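Local coordinates for esterase D (Lactobacillus rhamnosus, PDB 3DKR), which probably hydrolyses carboxylic esters as an alpha/beta hydrolase with a catalytic triad, at residues I68-W78 with Y161-F172; G51-H60 with W77-M88. All coordinates share one frame; numbering follows the deposited sequence. Where two conformers were deposited one is given.

Contact 1. Residues I68-W78 with Y161-F172; sequences ILTKGNPDIWW and YLPGQLAAIDQF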
loop_
_atom_site.group_PDB
_atom_site.type_symbol
_atom_site.label_atom_id
_atom_site.label_comp_id
_atom_site.label_asym_id
_atom_site.label_seq_id
_atom_site.Cartn_x
_atom_site.Cartn_y
_atom_site.Cartn_z
ATOM N N ILE A 68 -2.091 -15.560 -5.606
ATOM C CA ILE A 68 -2.656 -14.319 -5.033
ATOM C C ILE A 68 -4.094 -14.569 -4.649
ATOM O O ILE A 68 -4.565 -14.161 -3.574
ATOM C CB ILE A 68 -2.587 -13.137 -6.036
ATOM C CG1 ILE A 68 -1.123 -12.756 -6.310
ATOM C CG2 ILE A 68 -3.385 -11.941 -5.512
ATOM C CD1 ILE A 68 -0.900 -11.913 -7.543
ATOM N N LEU A 69 -4.796 -15.280 -5.538
ATOM C CA LEU A 69 -6.222 -15.507 -5.406
ATOM C C LEU A 69 -6.564 -16.650 -4.469
ATOM O O LEU A 69 -7.643 -16.650 -3.879
ATOM C CB LEU A 69 -6.816 -15.812 -6.782
ATOM C CG LEU A 69 -6.690 -14.695 -7.818
ATOM C CD1 LEU A 69 -6.985 -15.184 -9.226
ATOM C CD2 LEU A 69 -7.630 -13.546 -7.464
ATOM N N THR A 70 -5.676 -17.639 -4.355
ATOM C CA THR A 70 -5.986 -18.839 -3.554
ATOM C C THR A 70 -5.248 -18.944 -2.215
ATOM O O THR A 70 -5.684 -19.697 -1.335
ATOM C CB THR A 70 -5.689 -20.135 -4.337
ATOM O OG1 THR A 70 -4.280 -20.285 -4.506
ATOM C CG2 THR A 70 -6.393 -20.124 -5.691
ATOM N N LYS A 71 -4.142 -18.211 -2.063
ATOM C CA LYS A 71 -3.328 -18.283 -0.844
ATOM C C LYS A 71 -3.245 -16.961 -0.075
ATOM O O LYS A 71 -2.612 -16.902 0.977
ATOM C CB LYS A 71 -1.922 -18.804 -1.161
ATOM C CG LYS A 71 -1.924 -20.184 -1.801
ATOM C CD LYS A 71 -0.534 -20.770 -1.889
ATOM C CE LYS A 71 -0.535 -22.056 -2.710
ATOM N NZ LYS A 71 -1.687 -22.951 -2.388
ATOM N N GLY A 72 -3.883 -15.910 -0.582
ATOM C CA GLY A 72 -3.959 -14.648 0.152
ATOM C C GLY A 72 -5.399 -14.198 0.246
ATOM O O GLY A 72 -6.234 -14.605 -0.556
ATOM N N ASN A 73 -5.677 -13.379 1.256
ATOM C CA ASN A 73 -6.960 -12.706 1.393
ATOM C C ASN A 73 -6.802 -11.533 2.347
ATOM O O ASN A 73 -5.774 -11.442 3.046
ATOM C CB ASN A 73 -8.050 -13.683 1.865
ATOM C CG ASN A 73 -7.839 -14.156 3.271
ATOM O OD1 ASN A 73 -7.698 -13.358 4.185
ATOM N ND2 ASN A 73 -7.822 -15.488 3.460
ATOM N N PRO A 74 -7.784 -10.620 2.353
ATOM C CA PRO A 74 -7.639 -9.412 3.182
ATOM C C PRO A 74 -7.401 -9.673 4.653
ATOM O O PRO A 74 -6.702 -8.888 5.303
ATOM C CB PRO A 74 -8.952 -8.662 2.942
ATOM C CG PRO A 74 -9.374 -9.115 1.570
ATOM C CD PRO A 74 -9.008 -10.568 1.534
ATOM N N ASP A 75 -7.969 -10.745 5.202
ATOM C CA ASP A 75 -7.767 -11.044 6.611
ATOM C C ASP A 75 -6.323 -11.440 6.882
ATOM O O ASP A 75 -5.708 -10.952 7.840
ATOM C CB ASP A 75 -8.777 -12.097 7.087
ATOM C CG ASP A 75 -10.201 -11.592 6.996
ATOM O OD1 ASP A 75 -10.484 -10.473 7.502
ATOM O OD2 ASP A 75 -11.025 -12.290 6.359
ATOM N N ILE A 76 -5.760 -12.278 6.017
ATOM C CA ILE A 76 -4.333 -12.659 6.129
ATOM C C ILE A 76 -3.445 -11.421 5.994
ATOM O O ILE A 76 -2.517 -11.207 6.789
ATOM C CB ILE A 76 -3.944 -13.726 5.074
ATOM C CG1 ILE A 76 -4.670 -15.039 5.371
ATOM C CG2 ILE A 76 -2.439 -13.929 5.032
ATOM C CD1 ILE A 76 -4.568 -16.087 4.272
ATOM N N TRP A 77 -3.740 -10.599 4.991
ATOM C CA TRP A 77 -2.912 -9.426 4.708
ATOM C C TRP A 77 -3.015 -8.415 5.843
ATOM O O TRP A 77 -2.034 -7.722 6.157
ATOM C CB TRP A 77 -3.302 -8.781 3.374
ATOM C CG TRP A 77 -3.188 -9.745 2.234
ATOM C CD1 TRP A 77 -2.291 -10.763 2.113
ATOM C CD2 TRP A 77 -3.976 -9.752 1.040
ATOM N NE1 TRP A 77 -2.479 -11.421 0.913
ATOM C CE2 TRP A 77 -3.518 -10.827 0.243
ATOM C CE3 TRP A 77 -5.046 -8.975 0.574
ATOM C CZ2 TRP A 77 -4.090 -11.132 -0.998
ATOM C CZ3 TRP A 77 -5.607 -9.283 -0.668
ATOM C CH2 TRP A 77 -5.123 -10.346 -1.434
ATOM N N TRP A 78 -4.182 -8.331 6.467
ATOM C CA TRP A 78 -4.327 -7.471 7.647
ATOM C C TRP A 78 -3.478 -7.992 8.811
ATOM O O TRP A 78 -2.763 -7.224 9.462
ATOM C CB TRP A 78 -5.802 -7.338 8.037
ATOM C CG TRP A 78 -6.072 -6.649 9.351
ATOM C CD1 TRP A 78 -6.874 -7.105 10.346
ATOM C CD2 TRP A 78 -5.559 -5.379 9.801
ATOM N NE1 TRP A 78 -6.905 -6.213 11.391
ATOM C CE2 TRP A 78 -6.101 -5.147 11.087
ATOM C CE3 TRP A 78 -4.701 -4.427 9.250
ATOM C CZ2 TRP A 78 -5.813 -3.997 11.828
ATOM C CZ3 TRP A 78 -4.408 -3.266 10.000
ATOM C CH2 TRP A 78 -4.962 -3.076 11.271
ATOM N N TYR A 161 -12.024 -16.777 -9.785
ATOM C CA TYR A 161 -11.640 -16.358 -8.427
ATOM C C TYR A 161 -11.576 -14.835 -8.241
ATOM O O TYR A 161 -11.806 -14.334 -7.126
ATOM C CB TYR A 161 -10.245 -16.876 -8.088
ATOM C CG TYR A 161 -10.099 -18.328 -7.687
ATOM C CD1 TYR A 161 -10.442 -18.758 -6.404
ATOM C CD2 TYR A 161 -9.514 -19.244 -8.553
ATOM C CE1 TYR A 161 -10.262 -20.095 -6.015
ATOM C CE2 TYR A 161 -9.323 -20.574 -8.175
ATOM C CZ TYR A 161 -9.700 -20.988 -6.908
ATOM O OH TYR A 161 -9.505 -22.308 -6.545
ATOM N N LEU A 162 -11.222 -14.109 -9.298
ATOM C CA LEU A 162 -10.868 -12.680 -9.150
ATOM C C LEU A 162 -12.036 -11.806 -8.680
ATOM O O LEU A 162 -11.874 -10.981 -7.772
ATOM C CB LEU A 162 -10.246 -12.136 -10.439
ATOM C CG LEU A 162 -9.826 -10.660 -10.466
ATOM C CD1 LEU A 162 -8.918 -10.332 -9.277
ATOM C CD2 LEU A 162 -9.142 -10.367 -11.788
ATOM N N PRO A 163 -13.237 -11.969 -9.271
ATOM C CA PRO A 163 -14.353 -11.158 -8.776
ATOM C C PRO A 163 -14.605 -11.336 -7.281
ATOM O O PRO A 163 -14.888 -10.361 -6.573
ATOM C CB PRO A 163 -15.543 -11.655 -9.612
ATOM C CG PRO A 163 -14.926 -12.154 -10.849
ATOM C CD PRO A 163 -13.663 -12.827 -10.394
ATOM N N GLY A 164 -14.473 -12.567 -6.797
ATOM C CA GLY A 164 -14.726 -12.871 -5.401
ATOM C C GLY A 164 -13.682 -12.241 -4.488
ATOM O O GLY A 164 -14.021 -11.748 -3.410
ATOM N N GLN A 165 -12.420 -12.248 -4.917
ATOM C CA GLN A 165 -11.372 -11.624 -4.099
ATOM C C GLN A 165 -11.498 -10.108 -4.117
ATOM O O GLN A 165 -11.335 -9.478 -3.075
ATOM C CB GLN A 165 -9.963 -12.047 -4.491
ATOM C CG GLN A 165 -8.921 -11.501 -3.516
ATOM C CD GLN A 165 -7.580 -12.155 -3.706
ATOM O OE1 GLN A 165 -6.874 -11.845 -4.647
ATOM N NE2 GLN A 165 -7.246 -13.102 -2.828
ATOM N N LEU A 166 -11.784 -9.514 -5.276
ATOM C CA LEU A 166 -12.028 -8.069 -5.316
ATOM C C LEU A 166 -13.196 -7.709 -4.406
ATOM O O LEU A 166 -13.149 -6.695 -3.703
ATOM C CB LEU A 166 -12.277 -7.566 -6.739
ATOM C CG LEU A 166 -11.018 -7.521 -7.602
ATOM C CD1 LEU A 166 -11.339 -7.128 -9.042
ATOM C CD2 LEU A 166 -9.953 -6.572 -7.020
ATOM N N ALA A 167 -14.242 -8.536 -4.404
ATOM C CA ALA A 167 -15.381 -8.307 -3.503
ATOM C C ALA A 167 -14.916 -8.336 -2.053
ATOM O O ALA A 167 -15.342 -7.510 -1.254
ATOM C CB ALA A 167 -16.466 -9.369 -3.726
ATOM N N ALA A 168 -14.039 -9.276 -1.711
ATOM C CA ALA A 168 -13.536 -9.400 -0.347
ATOM C C ALA A 168 -12.739 -8.161 0.050
ATOM O O ALA A 168 -12.852 -7.666 1.175
ATOM C CB ALA A 168 -12.662 -10.632 -0.217
ATOM N N ILE A 169 -11.905 -7.695 -0.867
ATOM C CA ILE A 169 -11.135 -6.463 -0.640
ATOM C C ILE A 169 -12.048 -5.257 -0.463
ATOM O O ILE A 169 -11.921 -4.491 0.510
ATOM C CB ILE A 169 -10.134 -6.203 -1.779
ATOM C CG1 ILE A 169 -9.104 -7.328 -1.841
ATOM C CG2 ILE A 169 -9.423 -4.869 -1.556
ATOM C CD1 ILE A 169 -8.293 -7.343 -3.146
ATOM N N ASP A 170 -12.988 -5.092 -1.399
ATOM C CA ASP A 170 -13.998 -4.031 -1.311
ATOM C C ASP A 170 -14.654 -4.043 0.087
ATOM O O ASP A 170 -14.743 -3.023 0.779
ATOM C CB ASP A 170 -15.115 -4.260 -2.352
ATOM C CG ASP A 170 -14.710 -3.934 -3.797
ATOM O OD1 ASP A 170 -13.700 -3.248 -4.044
ATOM O OD2 ASP A 170 -15.473 -4.384 -4.700
ATOM N N GLN A 171 -15.101 -5.219 0.506
ATOM C CA GLN A 171 -15.834 -5.364 1.761
ATOM C C GLN A 171 -14.968 -4.928 2.951
ATOM O O GLN A 171 -15.382 -4.134 3.802
ATOM C CB GLN A 171 -16.308 -6.814 1.903
ATOM C CG GLN A 171 -16.944 -7.143 3.240
ATOM C CD GLN A 171 -17.582 -8.535 3.264
ATOM O OE1 GLN A 171 -17.684 -9.211 2.229
ATOM N NE2 GLN A 171 -18.014 -8.962 4.445
ATOM N N PHE A 172 -13.746 -5.441 3.000
ATOM C CA PHE A 172 -12.818 -5.104 4.086
ATOM C C PHE A 172 -12.573 -3.606 4.096
ATOM O O PHE A 172 -12.533 -2.953 5.150
ATOM C CB PHE A 172 -11.505 -5.851 3.858
ATOM C CG PHE A 172 -10.548 -5.757 5.015
ATOM C CD1 PHE A 172 -10.442 -6.777 5.944
ATOM C CD2 PHE A 172 -9.763 -4.638 5.179
ATOM C CE1 PHE A 172 -9.567 -6.670 7.019
ATOM C CE2 PHE A 172 -8.879 -4.545 6.238
ATOM C CZ PHE A 172 -8.790 -5.546 7.150
#
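Gln165 reaches from helix 155-178 to helix 66-71, where its NE2 donates a nearly straight hydrogen bond of 3.0 Å to Ile68 O, the backbone oxygen lying in the amide plane. With CG trans to the backbone N (chi1 -174°) and the chain extended beyond it, the amide meets the backbone of Ile68; OE1 is held by Tyr31 OH, so both ends of the buried group are engaged. Leu69 CD2 lies 3.4 Å from Gln165 OE1, and Trp77 CH2 comes within 3.7 Å of Gln165 NE2, the indole and amide planes 63° apart. An alanine here removes the amide, which is likely to leave Ile68 O and Tyr31 OH without this partner and open a gap beside Leu69 and Trp77. Pro74, at the first turn of its helix where no amide hydrogen is needed, sets CG on Ile169 CG1 at 3.9 Å and CB against the Phe172 ring, whose CZ meets Trp78 CB at 3.6 Å. Beside this buried part (Leu69, Pro74, Gln165), the solvent margin touches sparsely: Thr70 CG2 rests over one face of the exposed Tyr161 ring, a CH-pi contact, and Asp75 OD1 stands at the Phe172 edge. Asn73 N-caps helix 74-89 through OD1, bonded to Ile76 N. This is helix-on-helix packing in an alpha/beta hydrolase, the start of helix 74-89 against helix 155-178, which lies in the chain between strands 119-122 and 187-192.

Contact 2. Residues G51-H60 with W77-M88; sequences GVYVPLFSGH and WWAESSAAVAHM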
loop_
_atom_site.group_PDB
_atom_site.type_symbol
_atom_site.label_atom_id
_atom_site.label_comp_id
_atom_site.label_asym_id
_atom_site.label_seq_id
_atom_site.Cartn_x
_atom_site.Cartn_y
_atom_site.Cartn_z
ATOM N N GLY A 51 14.811 3.846 9.328
ATOM C CA GLY A 51 14.667 2.392 9.234
ATOM C C GLY A 51 13.449 2.109 8.376
ATOM O O GLY A 51 12.509 2.909 8.354
ATOM N N VAL A 52 13.441 0.967 7.676
ATOM C CA VAL A 52 12.365 0.663 6.744
ATOM C C VAL A 52 12.082 -0.836 6.793
ATOM O O VAL A 52 13.010 -1.613 6.903
ATOM C CB VAL A 52 12.705 1.060 5.279
ATOM C CG1 VAL A 52 11.463 0.905 4.399
ATOM C CG2 VAL A 52 13.263 2.481 5.218
ATOM N N TYR A 53 10.809 -1.219 6.729
ATOM C CA TYR A 53 10.414 -2.625 6.674
ATOM C C TYR A 53 9.328 -2.800 5.641
ATOM O O TYR A 53 8.334 -2.096 5.682
ATOM C CB TYR A 53 9.919 -3.097 8.026
ATOM C CG TYR A 53 9.536 -4.558 8.098
ATOM C CD1 TYR A 53 10.340 -5.548 7.554
ATOM C CD2 TYR A 53 8.375 -4.948 8.749
ATOM C CE1 TYR A 53 9.977 -6.886 7.649
ATOM C CE2 TYR A 53 8.024 -6.275 8.860
ATOM C CZ TYR A 53 8.825 -7.235 8.311
ATOM O OH TYR A 53 8.462 -8.565 8.458
ATOM N N VAL A 54 9.568 -3.722 4.706
ATOM C CA VAL A 54 8.704 -3.953 3.561
ATOM C C VAL A 54 8.345 -5.439 3.525
ATOM O O VAL A 54 9.094 -6.260 2.971
ATOM C CB VAL A 54 9.383 -3.539 2.242
ATOM C CG1 VAL A 54 8.376 -3.591 1.103
ATOM C CG2 VAL A 54 9.998 -2.150 2.377
ATOM N N PRO A 55 7.225 -5.802 4.161
ATOM C CA PRO A 55 6.811 -7.210 4.146
ATOM C C PRO A 55 6.273 -7.655 2.795
ATOM O O PRO A 55 5.961 -6.824 1.947
ATOM C CB PRO A 55 5.704 -7.269 5.203
ATOM C CG PRO A 55 5.146 -5.890 5.257
ATOM C CD PRO A 55 6.311 -4.963 4.966
ATOM N N LEU A 56 6.120 -8.967 2.642
ATOM C CA LEU A 56 5.513 -9.572 1.466
ATOM C C LEU A 56 4.136 -10.118 1.839
ATOM O O LEU A 56 4.016 -10.902 2.781
ATOM C CB LEU A 56 6.384 -10.725 0.978
ATOM C CG LEU A 56 5.834 -11.594 -0.141
ATOM C CD1 LEU A 56 5.613 -10.820 -1.421
ATOM C CD2 LEU A 56 6.774 -12.812 -0.363
ATOM N N PHE A 57 3.107 -9.739 1.087
ATOM C CA PHE A 57 1.769 -10.227 1.372
ATOM C C PHE A 57 1.596 -11.656 0.878
ATOM O O PHE A 57 2.091 -12.008 -0.192
ATOM C CB PHE A 57 0.704 -9.320 0.751
ATOM C CG PHE A 57 0.487 -8.015 1.499
ATOM C CD1 PHE A 57 0.379 -7.980 2.883
ATOM C CD2 PHE A 57 0.355 -6.817 0.801
ATOM C CE1 PHE A 57 0.157 -6.774 3.559
ATOM C CE2 PHE A 57 0.132 -5.608 1.486
ATOM C CZ PHE A 57 0.030 -5.600 2.852
ATOM N N SER A 58 0.885 -12.468 1.657
ATOM C CA SER A 58 0.639 -13.860 1.266
ATOM C C SER A 58 0.107 -13.936 -0.153
ATOM O O SER A 58 -0.745 -13.137 -0.572
ATOM C CB SER A 58 -0.333 -14.548 2.216
ATOM O OG SER A 58 0.334 -14.957 3.396
ATOM N N GLY A 59 0.600 -14.935 -0.882
ATOM C CA GLY A 59 0.116 -15.222 -2.227
ATOM C C GLY A 59 0.828 -14.427 -3.293
ATOM O O GLY A 59 0.743 -14.758 -4.466
ATOM N N HIS A 60 1.496 -13.342 -2.899
ATOM C CA HIS A 60 2.223 -12.498 -3.839
ATOM C C HIS A 60 3.669 -12.956 -3.982
ATOM O O HIS A 60 4.183 -13.731 -3.172
ATOM C CB HIS A 60 2.188 -11.028 -3.368
ATOM C CG HIS A 60 0.839 -10.380 -3.494
ATOM N ND1 HIS A 60 -0.232 -10.719 -2.693
ATOM C CD2 HIS A 60 0.398 -9.408 -4.324
ATOM C CE1 HIS A 60 -1.282 -9.984 -3.038
ATOM N NE2 HIS A 60 -0.927 -9.176 -4.022
ATOM N N TRP A 77 -3.740 -10.599 4.991
ATOM C CA TRP A 77 -2.912 -9.426 4.708
ATOM C C TRP A 77 -3.015 -8.415 5.843
ATOM O O TRP A 77 -2.034 -7.722 6.157
ATOM C CB TRP A 77 -3.302 -8.781 3.374
ATOM C CG TRP A 77 -3.188 -9.745 2.234
ATOM C CD1 TRP A 77 -2.291 -10.763 2.113
ATOM C CD2 TRP A 77 -3.976 -9.752 1.040
ATOM N NE1 TRP A 77 -2.479 -11.421 0.913
ATOM C CE2 TRP A 77 -3.518 -10.827 0.243
ATOM C CE3 TRP A 77 -5.046 -8.975 0.574
ATOM C CZ2 TRP A 77 -4.090 -11.132 -0.998
ATOM C CZ3 TRP A 77 -5.607 -9.283 -0.668
ATOM C CH2 TRP A 77 -5.123 -10.346 -1.434
ATOM N N TRP A 78 -4.182 -8.331 6.467
ATOM C CA TRP A 78 -4.327 -7.471 7.647
ATOM C C TRP A 78 -3.478 -7.992 8.811
ATOM O O TRP A 78 -2.763 -7.224 9.462
ATOM C CB TRP A 78 -5.802 -7.338 8.037
ATOM C CG TRP A 78 -6.072 -6.649 9.351
ATOM C CD1 TRP A 78 -6.874 -7.105 10.346
ATOM C CD2 TRP A 78 -5.559 -5.379 9.801
ATOM N NE1 TRP A 78 -6.905 -6.213 11.391
ATOM C CE2 TRP A 78 -6.101 -5.147 11.087
ATOM C CE3 TRP A 78 -4.701 -4.427 9.250
ATOM C CZ2 TRP A 78 -5.813 -3.997 11.828
ATOM C CZ3 TRP A 78 -4.408 -3.266 10.000
ATOM C CH2 TRP A 78 -4.962 -3.076 11.271
ATOM N N ALA A 79 -3.525 -9.291 9.079
ATOM C CA ALA A 79 -2.652 -9.856 10.122
ATOM C C ALA A 79 -1.166 -9.580 9.812
ATOM O O ALA A 79 -0.369 -9.282 10.707
ATOM C CB ALA A 79 -2.874 -11.365 10.246
ATOM N N GLU A 80 -0.794 -9.687 8.545
ATOM C CA GLU A 80 0.601 -9.470 8.142
ATOM C C GLU A 80 1.002 -8.005 8.340
ATOM O O GLU A 80 2.110 -7.707 8.791
ATOM C CB GLU A 80 0.826 -9.939 6.700
ATOM C CG GLU A 80 0.747 -11.469 6.612
ATOM C CD GLU A 80 0.722 -12.066 5.200
ATOM O OE1 GLU A 80 0.350 -11.389 4.220
ATOM O OE2 GLU A 80 1.109 -13.260 5.072
ATOM N N SER A 81 0.091 -7.099 8.016
ATOM C CA SER A 81 0.349 -5.660 8.181
ATOM C C SER A 81 0.485 -5.313 9.652
ATOM O O SER A 81 1.375 -4.546 10.046
ATOM C CB SER A 81 -0.796 -4.839 7.586
ATOM O OG SER A 81 -0.988 -5.089 6.200
ATOM N N SER A 82 -0.396 -5.870 10.466
ATOM C CA SER A 82 -0.380 -5.646 11.914
ATOM C C SER A 82 0.925 -6.159 12.535
ATOM O O SER A 82 1.527 -5.523 13.425
ATOM C CB SER A 82 -1.579 -6.350 12.555
ATOM O OG SER A 82 -2.813 -5.850 12.053
ATOM N N ALA A 83 1.344 -7.345 12.103
ATOM C CA ALA A 83 2.607 -7.917 12.571
ATOM C C ALA A 83 3.798 -7.043 12.181
ATOM O O ALA A 83 4.770 -6.888 12.943
ATOM C CB ALA A 83 2.791 -9.343 12.012
ATOM N N ALA A 84 3.734 -6.474 10.985
ATOM C CA ALA A 84 4.814 -5.639 10.498
ATOM C C ALA A 84 4.911 -4.376 11.346
ATOM O O ALA A 84 6.001 -3.926 11.680
ATOM C CB ALA A 84 4.591 -5.282 9.031
ATOM N N VAL A 85 3.767 -3.781 11.656
ATOM C CA VAL A 85 3.746 -2.597 12.535
ATOM C C VAL A 85 4.361 -2.945 13.910
ATOM O O VAL A 85 5.239 -2.237 14.406
ATOM C CB VAL A 85 2.322 -2.049 12.685
ATOM C CG1 VAL A 85 2.248 -1.021 13.827
ATOM C CG2 VAL A 85 1.842 -1.442 11.363
ATOM N N ALA A 86 3.927 -4.057 14.513
ATOM C CA ALA A 86 4.448 -4.438 15.835
ATOM C C ALA A 86 5.958 -4.665 15.832
ATOM O O ALA A 86 6.667 -4.303 16.777
ATOM C CB ALA A 86 3.735 -5.682 16.338
ATOM N N HIS A 87 6.456 -5.263 14.755
ATOM C CA HIS A 87 7.892 -5.509 14.572
ATOM C C HIS A 87 8.683 -4.209 14.719
ATOM O O HIS A 87 9.751 -4.173 15.339
ATOM C CB HIS A 87 8.112 -6.111 13.176
ATOM C CG HIS A 87 9.544 -6.329 12.819
ATOM N ND1 HIS A 87 10.294 -7.359 13.357
ATOM C CD2 HIS A 87 10.362 -5.672 11.961
ATOM C CE1 HIS A 87 11.516 -7.315 12.847
ATOM N NE2 HIS A 87 11.580 -6.303 11.998
ATOM N N MET A 88 8.125 -3.135 14.163
ATOM C CA MET A 88 8.805 -1.854 14.082
ATOM C C MET A 88 8.563 -1.017 15.337
ATOM O O MET A 88 9.497 -0.361 15.822
ATOM C CB MET A 88 8.391 -1.103 12.817
ATOM C CG MET A 88 8.838 -1.801 11.512
ATOM S SD MET A 88 10.634 -1.940 11.359
ATOM C CE MET A 88 11.013 -0.413 10.511
#
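Glu80 grips Ser58 with both carboxylate oxygens: OE1 takes Ser58 N at 2.8 Å on its syn lone pair, and OE2 receives Ser58 OG at 2.5 Å, also from the syn side but 24° out of the carboxylate plane. A glutamate suits this place because its long chain, extended beyond CG, spans from the helix to the backbone, and two donors fix the rotation of its carboxylate. Trp77 adds a third bond, its NE1 giving to Ser58 O at 2.9 Å in the carbonyl plane, on a lone pair. His60 ND1 approaches the same oxygen from above that plane, so one carbonyl serves two rings.

Around these bonds Phe57, Trp77 and His60 form an aromatic cluster. Phe57 CB sits 3.6 Å from Trp77 CD1, while the His60 edge turns toward the indole face in an offset edge-to-face pair, planes 72° apart. The Phe57 ring presents its edge to Ser81 OG, itself bonded to Trp77 O. Farther along, Ala84 CB is small enough to let Tyr53 CE2 approach to 3.6 Å; His87 CD2 lies over one face of the tyrosine, and Met88 SD packs on Tyr53 CB at 3.6 Å and lies obliquely beside the ring, a Met-aromatic contact.

The outer shell positions these groups: His60 NE2 bonds Thr32 N, His29 NE2 bonds Phe57 N, and His87 NE2 bonds Glu17 OE1. The type II turn Phe57-His60 places Gly59 at a positive phi, where a CB would jam against the preceding carbonyl. Strand 51-54 and the helix segment 77-88 run nearly antiparallel at 160°. Helix 74-89 leads on to strand 94-99, parallel to strand 51-54 with strand 23-28 between: a beta-alpha-beta crossover of the alpha/beta hydrolase sheet.

Contact 1 and contact 2 share helix 74-89: its first turns pack on helix 155-178, and the length from Trp77 onward covers strand 51-54 and the turn after it. Their centres lie 16 Å apart, yet they touch directly, Ile68 CG1 coming within 3.3 Å of Gly59 O and Ile76 CG2 within 3.4 Å of Ser58 OG. Trp77 and Trp78 belong to both. The predicted nucleophile Ser101 lies close by but is not touched by Ile169 or Phe57: its side chain is about 8 Å from that of Ile169 and about 10 Å from that of Phe57. The predicted charge-relay residue His226 lies about 11 Å, side chain to side chain, from both Ile169 and His60.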